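Paraflagellar rod component (Trypanosoma cruzi, PDB 6XYB) is of unknown function but is a conserved kinetoplastid-specific protein that binds metal ions and is probably a paraflagellar rod component. Local coordinates at residues 24-27 with 28-31. Residues are numbered along the deposited sequence; the frame is centred on the assembly and turned at random.
Sequences ALRE and ETVK
Leu25 and Val30 meet on the inner side of this helix start, Leu25 CG lying 3.9 Å from Val30 CG2 with the two side chains at about a right angle. Leu25 turns CG away from its backbone N (chi1 177°), and chi2 of 58° then sets CD1 3.7 Å from Thr29 CG2. Met20 of strand 17-21 and Trp63 of strand 62-66 pack against both Leu25 and Val30, fitting this apolar patch to the antiparallel sheet. Arg26 is the N-cap residue of helix 27-36, which follows strand 17-21 through a short loop, and its carbonyl opens the helical bonding. Arg26 O accepts from Val30 N at 3.3 Å, in the carbonyl plane, and from Thr29 N at 3.0 Å, well above that plane; the following i to i+4 bond, Lys31 N to Glu27 O, is 2.9 Å. A water donates to Thr29 OG1 and accepts from Arg26 N, bridging side chain and backbone. On this polar flank Glu28 CB sits over the centre of one face of the Arg26 guanidinium, 3.6 Å above its plane, while Thr29 OG1 lies at the edge; Glu91 OE1 forms a salt bridge with Arg26 NH2 and a hydrogen bond with Thr29 OG1. The solvent side is looser: there Glu27 and Lys31 run side by side, and an extended Glu27 chain carries OE2 to a salt bridge with Lys31 NZ at 3.5 Å.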
ATOM      1  N   ALA C  24      -9.701  14.110 -14.845  1.00 25.43           N
ATOM      2  CA  ALA C  24      -8.867  14.179 -16.057  1.00 24.98           C
ATOM      3  C   ALA C  24      -8.713  12.838 -16.774  1.00 25.39           C
ATOM      4  O   ALA C  24      -7.926  12.775 -17.741  1.00 29.21           O
ATOM      5  CB  ALA C  24      -7.522  14.716 -15.687  1.00 26.54           C
ATOM      6  N   LEU C  25      -9.462  11.821 -16.384  1.00 26.77           N
ATOM      7  CA  LEU C  25      -9.460  10.517 -17.081  1.00 24.87           C
ATOM      8  C   LEU C  25     -10.205  10.684 -18.413  1.00 27.46           C
ATOM      9  O   LEU C  25     -11.385  11.016 -18.392  1.00 28.17           O
ATOM     10  CB  LEU C  25     -10.112   9.502 -16.132  1.00 28.68           C
ATOM     11  CG  LEU C  25     -10.273   8.095 -16.684  1.00 26.71           C
ATOM     12  CD1 LEU C  25      -8.932   7.507 -17.101  1.00 28.27           C
ATOM     13  CD2 LEU C  25     -10.969   7.173 -15.682  1.00 28.84           C
ATOM     14  N   ARG C  26      -9.530  10.436 -19.539  1.00 22.77           N
ATOM     15  CA  ARG C  26     -10.158  10.595 -20.846  1.00 25.00           C
ATOM     16  C   ARG C  26     -10.805   9.292 -21.332  1.00 24.15           C
ATOM     17  O   ARG C  26     -10.355   8.189 -20.936  1.00 24.02           O
ATOM     18  CB  ARG C  26      -9.155  11.179 -21.842  1.00 26.48           C
ATOM     19  CG  ARG C  26      -8.126  10.191 -22.328  1.00 25.98           C
ATOM     20  CD  ARG C  26      -7.229  10.784 -23.344  1.00 27.39           C
ATOM     21  NE  ARG C  26      -6.250   9.772 -23.703  1.00 29.85           N
ATOM     22  CZ  ARG C  26      -5.625   9.720 -24.884  1.00 28.24           C
ATOM     23  NH1 ARG C  26      -5.927  10.591 -25.820  1.00 28.95           N
ATOM     24  NH2 ARG C  26      -4.715   8.785 -25.113  1.00 28.12           N
ATOM     25  N   GLU C  27     -11.824   9.408 -22.202  1.00 24.11           N
ATOM     26  CA  GLU C  27     -12.550   8.189 -22.643  1.00 26.90           C
ATOM     27  C   GLU C  27     -11.574   7.270 -23.397  1.00 23.65           C
ATOM     28  O   GLU C  27     -11.753   6.042 -23.376  1.00 25.61           O
ATOM     29  CB  GLU C  27     -13.808   8.601 -23.390  1.00 33.44           C
ATOM     30  CG  GLU C  27     -14.831   7.465 -23.374  1.00 53.57           C
ATOM     31  CD  GLU C  27     -16.258   7.789 -23.789  1.00 64.52           C
ATOM     32  OE1 GLU C  27     -16.585   8.986 -23.852  1.00 65.43           O
ATOM     33  OE2 GLU C  27     -17.046   6.835 -24.046  1.00 55.06           O
ATOM     34  N   GLU C  28     -10.629   7.848 -24.134  1.00 23.98           N
ATOM     35  CA  GLU C  28      -9.670   7.038 -24.923  1.00 25.89           C
ATOM     36  C   GLU C  28      -8.959   6.074 -23.951  1.00 25.84           C
ATOM     37  O   GLU C  28      -8.636   4.951 -24.356  1.00 26.28           O
ATOM     38  CB  GLU C  28      -8.780   7.991 -25.742  1.00 32.53           C
ATOM     39  CG  GLU C  28      -9.521   8.849 -26.804  1.00 34.56           C
ATOM     40  CD  GLU C  28     -10.210  10.121 -26.305  1.00 36.86           C
ATOM     41  OE1 GLU C  28     -10.328  10.320 -25.080  1.00 33.44           O
ATOM     42  OE2 GLU C  28     -10.587  10.992 -27.105  1.00 37.94           O
ATOM     43  N   THR C  29      -8.645   6.525 -22.715  1.00 19.71           N
ATOM     44  CA  THR C  29      -7.890   5.703 -21.762  1.00 20.74           C
ATOM     45  C   THR C  29      -8.786   4.566 -21.235  1.00 19.10           C
ATOM     46  O   THR C  29      -8.313   3.408 -21.084  1.00 22.71           O
ATOM     47  CB  THR C  29      -7.412   6.579 -20.607  1.00 19.93           C
ATOM     48  OG1 THR C  29      -6.504   7.535 -21.137  1.00 21.80           O
ATOM     49  CG2 THR C  29      -6.755   5.763 -19.524  1.00 22.61           C
ATOM     50  N   VAL C  30     -10.049   4.907 -20.981  1.00 19.41           N
ATOM     51  CA  VAL C  30     -11.054   3.937 -20.503  1.00 19.53           C
ATOM     52  C   VAL C  30     -11.140   2.832 -21.570  1.00 19.81           C
ATOM     53  O   VAL C  30     -11.179   1.646 -21.241  1.00 22.61           O
ATOM     54  CB  VAL C  30     -12.371   4.666 -20.212  1.00 19.61           C
ATOM     55  CG1 VAL C  30     -13.463   3.664 -19.859  1.00 25.27           C
ATOM     56  CG2 VAL C  30     -12.205   5.726 -19.095  1.00 23.13           C
ATOM     57  N   LYS C  31     -11.289   3.238 -22.819  1.00 23.26           N
ATOM     58  CA  LYS C  31     -11.450   2.297 -23.963  1.00 24.74           C
ATOM     59  C   LYS C  31     -10.209   1.401 -24.083  1.00 23.61           C
ATOM     60  O   LYS C  31     -10.359   0.210 -24.300  1.00 27.92           O
ATOM     61  CB  LYS C  31     -11.737   3.042 -25.264  1.00 27.13           C
ATOM     62  CG  LYS C  31     -13.142   3.626 -25.345  1.00 33.68           C
ATOM     63  CD  LYS C  31     -14.304   2.682 -24.990  1.00 40.15           C
ATOM     64  CE  LYS C  31     -15.657   3.361 -25.012  1.00 59.25           C
ATOM     65  NZ  LYS C  31     -15.742   4.315 -26.132  1.00 68.52           N
TER
HETATM   66  O   HOH W   1      -6.392   9.690 -19.164  1.00 24.45           O